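Local coordinates for lipopolysaccharide biosynthesis protein wbpB (Thermus thermophilus, PDB 3O9Z), which acts as an NAD-dependent sugar dehydrogenase, probably in the biosynthesis of 2,3-diacetamido-2,3-dideoxy-D-mannuronic acid for lipopolysaccharide, at residues K164-G167 against K171-E174; L180-G185 against R289-L294; I229-V234 against G242-R247. All blocks are in the same frame, centred on the assembly; numbering follows the deposited sequence. Where two conformers were deposited one is given.

How the contacts relate
Contact 1 (164-167 with 171-174) and contact 2 (180-185 with 289-294) are buried, whereas contact 3 (229-234 with 242-247) is a surface contact where strand 221-228 has ended and strand 245-251 begins. Contact 1 is aromatic and aliphatic and ends in a lysine bound to the dinucleotide phosphate. Contact 2 is a small helix-helix contact of alanines, a threonine and a leucine, while contact 3 sets proline and valine against backbone and an arginine stem. None has a direct hydrogen bond between its segments, but each has one bridging water. Contacts 2 and 3 both touch 2-oxoglutarate, and Y166 of contact 1 meets N183 of contact 2 and I229 of contact 3.

Contact 1. Residues K164-G167 against K171-E174; sequences KWYG and KVDE. With NAD (nicotinamide-adenine-dinucleotide), chain E.
The Y166 ring has K171 CB over one face, 3.8 Å from the ring centroid and 21° off the normal, a CH-pi contact, while W165 CH2 lies at its edge, in the ring plane. The indole of W165 in turn has Y166 CB over one face and K171 CE at its edge. With its CG anti to the backbone N (chi1 -175°), Y166 reaches across the lysine at about a right angle; K171 CD also approaches Y166 CE1 at 3.7 Å. V172 CG1 touches Y166 CE2 at 3.6 Å, and V172 CG2 packs on G167 O. Both polar ends of the rings are held: W165 NE1 by D44 of the second subunit, Y166 OH by N183. A water bridges the two segments, 2.6 Å from Y166 OH and donating to K171 O at 2.7 Å. Beyond the rings, the K171 chain bends at its last torsion (chi4 -85°) and NZ donates to O1N of NAD at 2.8 Å, where its charge would offset that of the phosphate. W170 and K103 bind the same dinucleotide. The loop after strand 152-160 thus contributes to the NAD site of a Gfo/Idh/MocA-family dehydrogenase.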
loop_
_atom_site.group_PDB
_atom_site.type_symbol
_atom_site.label_atom_id
_atom_site.label_comp_id
_atom_site.label_asym_id
_atom_site.label_seq_id
_atom_site.Cartn_x
_atom_site.Cartn_y
_atom_site.Cartn_z
ATOM N N LYS A 164 8.505 17.804 7.086
ATOM C CA LYS A 164 8.684 17.378 5.699
ATOM C C LYS A 164 7.807 16.199 5.319
ATOM O O LYS A 164 7.522 15.988 4.142
ATOM C CB LYS A 164 10.166 17.013 5.506
ATOM C CG LYS A 164 11.047 18.235 5.535
ATOM C CD LYS A 164 10.804 19.156 4.420
ATOM C CE LYS A 164 11.817 20.287 4.563
ATOM N NZ LYS A 164 12.452 20.355 3.240
ATOM N N TRP A 165 7.319 15.444 6.292
ATOM C CA TRP A 165 6.447 14.321 5.986
ATOM C C TRP A 165 5.124 14.816 5.372
ATOM O O TRP A 165 4.505 14.091 4.607
ATOM C CB TRP A 165 6.187 13.509 7.274
ATOM C CG TRP A 165 5.597 14.356 8.348
ATOM C CD1 TRP A 165 6.288 15.128 9.243
ATOM C CD2 TRP A 165 4.206 14.630 8.582
ATOM N NE1 TRP A 165 5.424 15.848 10.046
ATOM C CE2 TRP A 165 4.142 15.570 9.643
ATOM C CE3 TRP A 165 3.009 14.150 7.996
ATOM C CZ2 TRP A 165 2.918 16.057 10.150
ATOM C CZ3 TRP A 165 1.788 14.597 8.553
ATOM C CH2 TRP A 165 1.788 15.572 9.556
ATOM N N TYR A 166 4.645 15.973 5.812
ATOM C CA TYR A 166 3.308 16.434 5.363
ATOM C C TYR A 166 3.251 16.508 3.843
ATOM O O TYR A 166 2.251 16.068 3.237
ATOM C CB TYR A 166 3.033 17.770 6.073
ATOM C CG TYR A 166 1.672 18.363 5.863
ATOM C CD1 TYR A 166 0.699 18.214 6.836
ATOM C CD2 TYR A 166 1.395 19.157 4.755
ATOM C CE1 TYR A 166 -0.568 18.807 6.668
ATOM C CE2 TYR A 166 0.125 19.764 4.578
ATOM C CZ TYR A 166 -0.804 19.561 5.529
ATOM O OH TYR A 166 -2.081 20.146 5.407
ATOM N N GLY A 167 4.296 17.034 3.196
ATOM C CA GLY A 167 4.362 17.127 1.739
ATOM C C GLY A 167 4.470 15.845 0.951
ATOM O O GLY A 167 4.406 15.878 -0.282
ATOM N N LYS A 171 -2.247 14.569 2.729
ATOM C CA LYS A 171 -2.621 15.926 3.110
ATOM C C LYS A 171 -2.413 16.974 2.059
ATOM O O LYS A 171 -3.094 18.017 2.050
ATOM C CB LYS A 171 -2.035 16.295 4.491
ATOM C CG LYS A 171 -2.587 15.380 5.615
ATOM C CD LYS A 171 -1.579 15.222 6.754
ATOM C CE LYS A 171 -2.075 14.283 7.839
ATOM N NZ LYS A 171 -2.951 15.019 8.825
ATOM N N VAL A 172 -1.442 16.766 1.177
ATOM C CA VAL A 172 -1.226 17.724 0.104
ATOM C C VAL A 172 -1.796 17.267 -1.243
ATOM O O VAL A 172 -1.636 17.972 -2.251
ATOM C CB VAL A 172 0.278 18.092 -0.075
ATOM C CG1 VAL A 172 0.816 18.673 1.245
ATOM C CG2 VAL A 172 1.057 16.812 -0.498
ATOM N N ASP A 173 -2.506 16.127 -1.265
ATOM C CA ASP A 173 -3.155 15.680 -2.532
ATOM C C ASP A 173 -4.544 16.323 -2.493
ATOM O O ASP A 173 -5.358 15.967 -1.643
ATOM C CB ASP A 173 -3.284 14.150 -2.495
ATOM C CG ASP A 173 -4.003 13.582 -3.693
ATOM O OD1 ASP A 173 -3.835 12.351 -3.918
ATOM O OD2 ASP A 173 -4.755 14.321 -4.351
ATOM N N GLU A 174 -4.757 17.342 -3.313
ATOM C CA GLU A 174 -5.992 18.125 -3.163
ATOM C C GLU A 174 -7.239 17.269 -3.316
ATOM O O GLU A 174 -8.253 17.526 -2.665
ATOM C CB GLU A 174 -5.992 19.259 -4.181
ATOM C CG GLU A 174 -7.164 20.190 -3.900
ATOM C CD GLU A 174 -7.233 21.373 -4.833
ATOM O OE1 GLU A 174 -8.255 21.518 -5.525
ATOM O OE2 GLU A 174 -6.323 22.220 -4.809
HETATM P PA NAD E . -2.889 10.115 9.192
HETATM O O1A NAD E . -1.961 10.106 10.348
HETATM O O2A NAD E . -2.390 10.130 7.739
HETATM O O5B NAD E . -3.757 8.827 9.479
HETATM C C5B NAD E . -4.695 8.517 8.486
HETATM C C4B NAD E . -5.122 7.041 8.676
HETATM O O4B NAD E . -6.231 6.708 7.800
HETATM C C3B NAD E . -3.951 6.127 8.222
HETATM O O3B NAD E . -3.567 5.207 9.264
HETATM C C2B NAD E . -4.467 5.435 6.948
HETATM O O2B NAD E . -3.957 4.112 6.732
HETATM C C1B NAD E . -5.976 5.377 7.333
HETATM N N9A NAD E . -6.809 5.124 6.129
HETATM C C8A NAD E . -6.617 5.273 4.789
HETATM N N7A NAD E . -7.676 4.843 4.108
HETATM C C5A NAD E . -8.561 4.313 5.014
HETATM C C6A NAD E . -9.856 3.675 4.928
HETATM N N6A NAD E . -10.425 3.438 3.706
HETATM N N1A NAD E . -10.357 3.356 6.115
HETATM C C2A NAD E . -9.872 3.535 7.336
HETATM N N3A NAD E . -8.644 4.105 7.441
HETATM C C4A NAD E . -8.050 4.500 6.309
HETATM O O3 NAD E . -3.878 11.363 9.346
HETATM P PN NAD E . -4.474 12.075 10.603
HETATM O O1N NAD E . -3.646 13.326 10.894
HETATM O O2N NAD E . -4.705 11.081 11.707
HETATM O O5D NAD E . -5.832 12.704 10.043
HETATM C C5D NAD E . -6.924 11.821 10.111
HETATM C C4D NAD E . -8.183 12.701 10.019
HETATM O O4D NAD E . -8.222 13.441 11.260
HETATM C C3D NAD E . -8.222 13.715 8.866
HETATM O O3D NAD E . -9.635 13.888 8.530
HETATM C C2D NAD E . -7.754 14.996 9.575
HETATM O O2D NAD E . -8.286 16.169 8.980
HETATM C C1D NAD E . -8.225 14.862 11.028
HETATM N N1N NAD E . -7.388 15.591 11.979
HETATM C C2N NAD E . -7.955 16.373 12.872
HETATM C C3N NAD E . -7.273 17.096 13.829
HETATM C C7N NAD E . -8.080 17.974 14.695
HETATM O O7N NAD E . -9.295 17.766 14.899
HETATM N N7N NAD E . -7.378 18.905 15.331
HETATM C C4N NAD E . -5.878 16.959 13.856
HETATM C C5N NAD E . -5.314 16.055 12.955
HETATM C C6N NAD E . -6.068 15.351 12.020
HETATM O O HOH W 1 -2.830 20.597 2.941
#

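Contact 2. Residues L180-G185 against R289-L294; sequences LATNIG and RVAALL. With AKG (2-oxoglutaric acid), chain F.
T182 and A291 meet where the two backbones come nearest: T182 OG1 lies against the A291 methyl, 3.4 Å from A291 CB, in plain van der Waals contact. The A291 methyl points toward helix 180-183, whereas the T182 side chain leaves its backbone to one side. Its torsion (chi1 -67°) sets OG1 beside the backbone N and anti to the carbonyl carbon. A181 and L294 form the second pair, the methyl of A181 facing one branch of the leucine, A181 CB to L294 CD1 at 4.2 Å. F189 of helix 186-196 packs on both of them.

The polar link runs through a water, 2.7 Å from T182 OG1 and donating to A291 O at 2.8 Å. R295 NH2 donates to OG1 while the water and G178 O compete for its one proton, so the buried hydroxyl is satisfied. On helix 180-183, L180 O accepts from both I184 N (3.0 Å) and G185 N (3.1 Å) as the helix ends. From this end I184 CD1 approaches 2-oxoglutarate O1 at 3.7 Å, and the N183 amide is held by Y166 and N82. Alanine, threonine and leucine side chains join helix 281-294 to the short helix whose end, with I184 just beyond it, reaches into the NAD and 2-oxoglutarate pocket of this two-domain Gfo/Idh/MocA fold.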
loop_
_atom_site.group_PDB
_atom_site.type_symbol
_atom_site.label_atom_id
_atom_site.label_comp_id
_atom_site.label_asym_id
_atom_site.label_seq_id
_atom_site.Cartn_x
_atom_site.Cartn_y
_atom_site.Cartn_z
ATOM N N LEU A 180 -4.907 23.020 1.295
ATOM C CA LEU A 180 -4.521 23.615 2.578
ATOM C C LEU A 180 -5.673 24.346 3.289
ATOM O O LEU A 180 -5.871 24.196 4.487
ATOM C CB LEU A 180 -3.294 24.514 2.348
ATOM C CG LEU A 180 -2.741 25.162 3.619
ATOM C CD1 LEU A 180 -2.083 24.081 4.434
ATOM C CD2 LEU A 180 -1.705 26.219 3.230
ATOM N N ALA A 181 -6.418 25.142 2.513
ATOM C CA ALA A 181 -7.506 25.921 3.122
ATOM C C ALA A 181 -8.646 25.066 3.642
ATOM O O ALA A 181 -9.361 25.475 4.572
ATOM C CB ALA A 181 -8.056 26.928 2.100
ATOM N N THR A 182 -8.735 23.830 3.166
ATOM C CA THR A 182 -9.704 22.895 3.726
ATOM C C THR A 182 -9.073 22.109 4.877
ATOM O O THR A 182 -9.582 22.084 5.994
ATOM C CB THR A 182 -10.169 21.913 2.665
ATOM O OG1 THR A 182 -10.927 22.605 1.658
ATOM C CG2 THR A 182 -11.088 20.840 3.263
ATOM N N ASN A 183 -7.973 21.428 4.574
ATOM C CA ASN A 183 -7.410 20.493 5.533
ATOM C C ASN A 183 -7.021 21.168 6.821
ATOM O O ASN A 183 -7.310 20.610 7.859
ATOM C CB ASN A 183 -6.206 19.767 4.941
ATOM C CG ASN A 183 -5.750 18.637 5.820
ATOM O OD1 ASN A 183 -6.564 17.802 6.215
ATOM N ND2 ASN A 183 -4.468 18.642 6.214
ATOM N N ILE A 184 -6.378 22.337 6.751
ATOM C CA ILE A 184 -6.047 23.035 7.977
ATOM C C ILE A 184 -7.059 24.159 8.191
ATOM O O ILE A 184 -7.562 24.317 9.280
ATOM C CB ILE A 184 -4.630 23.594 7.895
ATOM C CG1 ILE A 184 -3.624 22.483 7.572
ATOM C CG2 ILE A 184 -4.275 24.265 9.234
ATOM C CD1 ILE A 184 -3.485 21.363 8.608
ATOM N N GLY A 185 -7.365 24.906 7.148
ATOM C CA GLY A 185 -8.209 26.110 7.297
ATOM C C GLY A 185 -9.624 25.877 7.749
ATOM O O GLY A 185 -10.217 26.794 8.341
ATOM N N ARG A 289 -18.664 25.144 2.482
ATOM C CA ARG A 289 -18.968 25.908 1.280
ATOM C C ARG A 289 -17.866 26.929 0.970
ATOM O O ARG A 289 -17.400 27.035 -0.149
ATOM C CB ARG A 289 -20.328 26.592 1.448
ATOM C CG ARG A 289 -20.699 27.391 0.228
ATOM C CD ARG A 289 -21.974 28.210 0.503
ATOM N NE ARG A 289 -21.742 29.386 1.364
ATOM C CZ ARG A 289 -21.436 30.588 0.898
ATOM N NH1 ARG A 289 -21.272 30.790 -0.405
ATOM N NH2 ARG A 289 -21.211 31.556 1.776
ATOM N N VAL A 290 -17.393 27.615 2.016
ATOM C CA VAL A 290 -16.287 28.550 1.853
ATOM C C VAL A 290 -14.975 27.905 1.402
ATOM O O VAL A 290 -14.324 28.297 0.425
ATOM C CB VAL A 290 -16.022 29.311 3.166
ATOM C CG1 VAL A 290 -14.814 30.222 3.019
ATOM C CG2 VAL A 290 -17.252 30.107 3.577
ATOM N N ALA A 291 -14.631 26.817 2.094
ATOM C CA ALA A 291 -13.423 26.121 1.724
ATOM C C ALA A 291 -13.458 25.560 0.309
ATOM O O ALA A 291 -12.464 25.598 -0.450
ATOM C CB ALA A 291 -13.098 25.033 2.751
ATOM N N ALA A 292 -14.635 25.048 -0.052
ATOM C CA ALA A 292 -14.739 24.505 -1.413
ATOM C C ALA A 292 -14.607 25.573 -2.512
ATOM O O ALA A 292 -13.902 25.359 -3.512
ATOM C CB ALA A 292 -16.074 23.748 -1.560
ATOM N N LEU A 293 -15.206 26.744 -2.268
ATOM C CA LEU A 293 -15.062 27.887 -3.177
ATOM C C LEU A 293 -13.608 28.232 -3.415
ATOM O O LEU A 293 -13.160 28.499 -4.538
ATOM C CB LEU A 293 -15.765 29.117 -2.606
ATOM C CG LEU A 293 -17.280 29.247 -2.610
ATOM C CD1 LEU A 293 -17.743 30.484 -1.846
ATOM C CD2 LEU A 293 -17.718 29.298 -4.085
ATOM N N LEU A 294 -12.860 28.230 -2.308
ATOM C CA LEU A 294 -11.454 28.589 -2.335
ATOM C C LEU A 294 -10.565 27.663 -3.169
ATOM O O LEU A 294 -9.433 28.027 -3.509
ATOM C CB LEU A 294 -10.945 28.684 -0.892
ATOM C CG LEU A 294 -11.326 29.961 -0.140
ATOM C CD1 LEU A 294 -10.969 29.855 1.356
ATOM C CD2 LEU A 294 -10.600 31.164 -0.801
HETATM C C1 AKG F . -4.810 18.829 11.146
HETATM O O1 AKG F . -3.555 18.732 11.176
HETATM O O2 AKG F . -5.492 18.189 10.339
HETATM C C2 AKG F . -5.554 19.598 12.121
HETATM O O5 AKG F . -6.779 19.636 12.034
HETATM C C3 AKG F . -4.837 20.362 13.203
HETATM C C4 AKG F . -4.648 21.796 12.710
HETATM C C5 AKG F . -3.782 22.642 13.622
HETATM O O3 AKG F . -2.705 22.180 14.043
HETATM O O4 AKG F . -4.160 23.774 13.936
HETATM O O HOH W 2 -9.949 24.560 0.141
#

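Contact 3. Residues I229-V234 against G242-R247; sequences IDPSFV and GKRTYR. With AKG (2-oxoglutaric acid), chain F.
The 2-oxoglutarate pocket and the subunit interface flank this contact in the C-terminal alpha/beta domain, where the loop after strand 221-228 packs against the start of strand 245-251. R244 runs alongside the P231 ring, its chain stretched out to NE, with P231 CB 4.0 Å from R244 CB. In the conformer described, its guanidinium comes obliquely to the proline ring, P231 CG to R244 NH1 at 3.5 Å, and the charged end continues to a salt bridge with E49 of the second subunit, beside P48 of that subunit.

V234 makes the other main contact. Its branch CG2 rests on the backbone just where the strand begins, 3.6 Å from R244 C, while CG1, anti to the backbone N (chi1 175°), faces Y246 CB. The Y246 ring turns off past this methyl and its OH is hydrogen-bonded to E255. No direct hydrogen bond joins the segments; instead a water donates to P231 O and K243 O.

The loop is shaped by an Asx turn, in which S232 N donates to D230 OD1 at 2.9 Å from above the carboxylate plane, and which runs into the short 3-10 segment 231-233. At the other end of segment 242-247, R247 turns to the ligand and lays the edge of its guanidinium against the C5 carboxylate (O3, O4) of 2-oxoglutarate. F262 adds a cation-pi contact and S259 takes NH1. R247 NE donates to ligand O4 at 2.9 Å (153°), and R247 NH2 to O3 at 3.0 Å in a straighter bond (165°).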
loop_
_atom_site.group_PDB
_atom_site.type_symbol
_atom_site.label_atom_id
_atom_site.label_comp_id
_atom_site.label_asym_id
_atom_site.label_seq_id
_atom_site.Cartn_x
_atom_site.Cartn_y
_atom_site.Cartn_z
ATOM N N ILE A 229 1.420 26.662 7.066
ATOM C CA ILE A 229 2.080 25.531 7.720
ATOM C C ILE A 229 3.589 25.703 7.767
ATOM O O ILE A 229 4.311 24.751 8.111
ATOM C CB ILE A 229 1.669 24.158 7.121
ATOM C CG1 ILE A 229 1.907 24.209 5.620
ATOM C CG2 ILE A 229 0.192 23.866 7.473
ATOM C CD1 ILE A 229 1.815 22.836 4.879
ATOM N N ASP A 230 4.053 26.893 7.384
ATOM C CA ASP A 230 5.487 27.252 7.549
ATOM C C ASP A 230 5.642 28.001 8.879
ATOM O O ASP A 230 5.142 29.123 9.011
ATOM C CB ASP A 230 5.889 28.123 6.366
ATOM C CG ASP A 230 7.334 28.548 6.398
ATOM O OD1 ASP A 230 7.971 28.359 7.452
ATOM O OD2 ASP A 230 7.782 29.115 5.372
ATOM N N PRO A 231 6.350 27.398 9.843
ATOM C CA PRO A 231 6.444 28.040 11.158
ATOM C C PRO A 231 7.318 29.306 11.171
ATOM O O PRO A 231 7.262 30.048 12.145
ATOM C CB PRO A 231 7.060 26.927 12.017
ATOM C CG PRO A 231 7.938 26.186 11.070
ATOM C CD PRO A 231 7.061 26.104 9.798
ATOM N N SER A 232 7.932 29.662 10.044
ATOM C CA SER A 232 8.626 30.939 9.934
ATOM C C SER A 232 7.649 32.101 10.095
ATOM O O SER A 232 8.059 33.247 10.319
ATOM C CB SER A 232 9.416 31.074 8.627
ATOM O OG SER A 232 8.593 31.352 7.507
ATOM N N PHE A 233 6.353 31.853 9.902
ATOM C CA PHE A 233 5.383 32.956 10.048
ATOM C C PHE A 233 4.870 33.153 11.467
ATOM O O PHE A 233 4.102 34.071 11.744
ATOM C CB PHE A 233 4.182 32.798 9.077
ATOM C CG PHE A 233 4.538 33.040 7.614
ATOM C CD1 PHE A 233 4.735 34.319 7.095
ATOM C CD2 PHE A 233 4.759 31.959 6.791
ATOM C CE1 PHE A 233 5.063 34.512 5.770
ATOM C CE2 PHE A 233 5.120 32.138 5.463
ATOM C CZ PHE A 233 5.264 33.407 4.955
ATOM N N VAL A 234 5.260 32.283 12.387
ATOM C CA VAL A 234 4.998 32.574 13.793
ATOM C C VAL A 234 5.686 33.915 14.129
ATOM O O VAL A 234 6.857 34.122 13.761
ATOM C CB VAL A 234 5.622 31.469 14.667
ATOM C CG1 VAL A 234 5.452 31.842 16.164
ATOM C CG2 VAL A 234 4.896 30.148 14.419
ATOM N N GLY A 242 11.362 29.327 19.814
ATOM C CA GLY A 242 11.210 27.989 19.256
ATOM C C GLY A 242 9.762 27.588 19.025
ATOM O O GLY A 242 9.523 26.446 18.648
ATOM N N LYS A 243 8.794 28.484 19.253
ATOM C CA LYS A 243 7.377 28.129 19.072
ATOM C C LYS A 243 7.024 27.929 17.601
ATOM O O LYS A 243 7.530 28.683 16.757
ATOM C CB LYS A 243 6.465 29.218 19.622
ATOM C CG LYS A 243 6.745 29.617 21.069
ATOM C CD LYS A 243 6.384 28.522 22.045
ATOM C CE LYS A 243 6.282 29.111 23.453
ATOM N NZ LYS A 243 6.153 28.040 24.471
ATOM N N ARG A 244 6.166 26.946 17.325
ATOM C CA ARG A 244 5.859 26.624 15.925
ATOM C C ARG A 244 4.386 26.740 15.570
ATOM O O ARG A 244 3.992 26.358 14.465
ATOM C CB ARG A 244 6.406 25.242 15.561
ATOM C CG ARG A 244 7.908 25.208 15.762
ATOM C CD ARG A 244 8.558 23.869 15.481
ATOM N NE ARG A 244 9.966 24.161 15.246
ATOM C CZ ARG A 244 10.528 24.207 14.045
ATOM N NH1 ARG A 244 9.841 23.883 12.959
ATOM N NH2 ARG A 244 11.810 24.520 13.949
ATOM N N THR A 245 3.584 27.258 16.490
ATOM C CA THR A 245 2.184 27.534 16.233
ATOM C C THR A 245 1.837 28.932 16.733
ATOM O O THR A 245 2.388 29.449 17.727
ATOM C CB THR A 245 1.225 26.544 16.896
ATOM O OG1 THR A 245 1.252 26.735 18.314
ATOM C CG2 THR A 245 1.604 25.079 16.540
ATOM N N TYR A 246 0.853 29.505 16.060
ATOM C CA TYR A 246 0.291 30.794 16.427
ATOM C C TYR A 246 -1.111 30.828 15.839
ATOM O O TYR A 246 -1.272 30.909 14.622
ATOM C CB TYR A 246 1.153 31.937 15.886
ATOM C CG TYR A 246 0.588 33.310 16.205
ATOM C CD1 TYR A 246 0.490 33.734 17.530
ATOM C CD2 TYR A 246 0.145 34.159 15.203
ATOM C CE1 TYR A 246 -0.049 34.978 17.840
ATOM C CE2 TYR A 246 -0.375 35.424 15.501
ATOM C CZ TYR A 246 -0.464 35.813 16.823
ATOM O OH TYR A 246 -1.003 37.050 17.110
ATOM N N ARG A 247 -2.115 30.758 16.708
ATOM C CA ARG A 247 -3.512 30.694 16.301
ATOM C C ARG A 247 -4.269 31.795 16.994
ATOM O O ARG A 247 -4.504 31.726 18.209
ATOM C CB ARG A 247 -4.149 29.329 16.598
ATOM C CG ARG A 247 -3.444 28.121 15.967
ATOM C CD ARG A 247 -4.179 26.852 16.443
ATOM N NE ARG A 247 -3.506 25.605 16.086
ATOM C CZ ARG A 247 -2.688 24.934 16.893
ATOM N NH1 ARG A 247 -2.341 25.470 18.070
ATOM N NH2 ARG A 247 -2.201 23.752 16.521
HETATM C C1 AKG F . -4.810 18.829 11.146
HETATM O O1 AKG F . -3.555 18.732 11.176
HETATM O O2 AKG F . -5.492 18.189 10.339
HETATM C C2 AKG F . -5.554 19.598 12.121
HETATM O O5 AKG F . -6.779 19.636 12.034
HETATM C C3 AKG F . -4.837 20.362 13.203
HETATM C C4 AKG F . -4.648 21.796 12.710
HETATM C C5 AKG F . -3.782 22.642 13.622
HETATM O O3 AKG F . -2.705 22.180 14.043
HETATM O O4 AKG F . -4.160 23.774 13.936
HETATM O O HOH W 3 8.477 29.010 14.252
#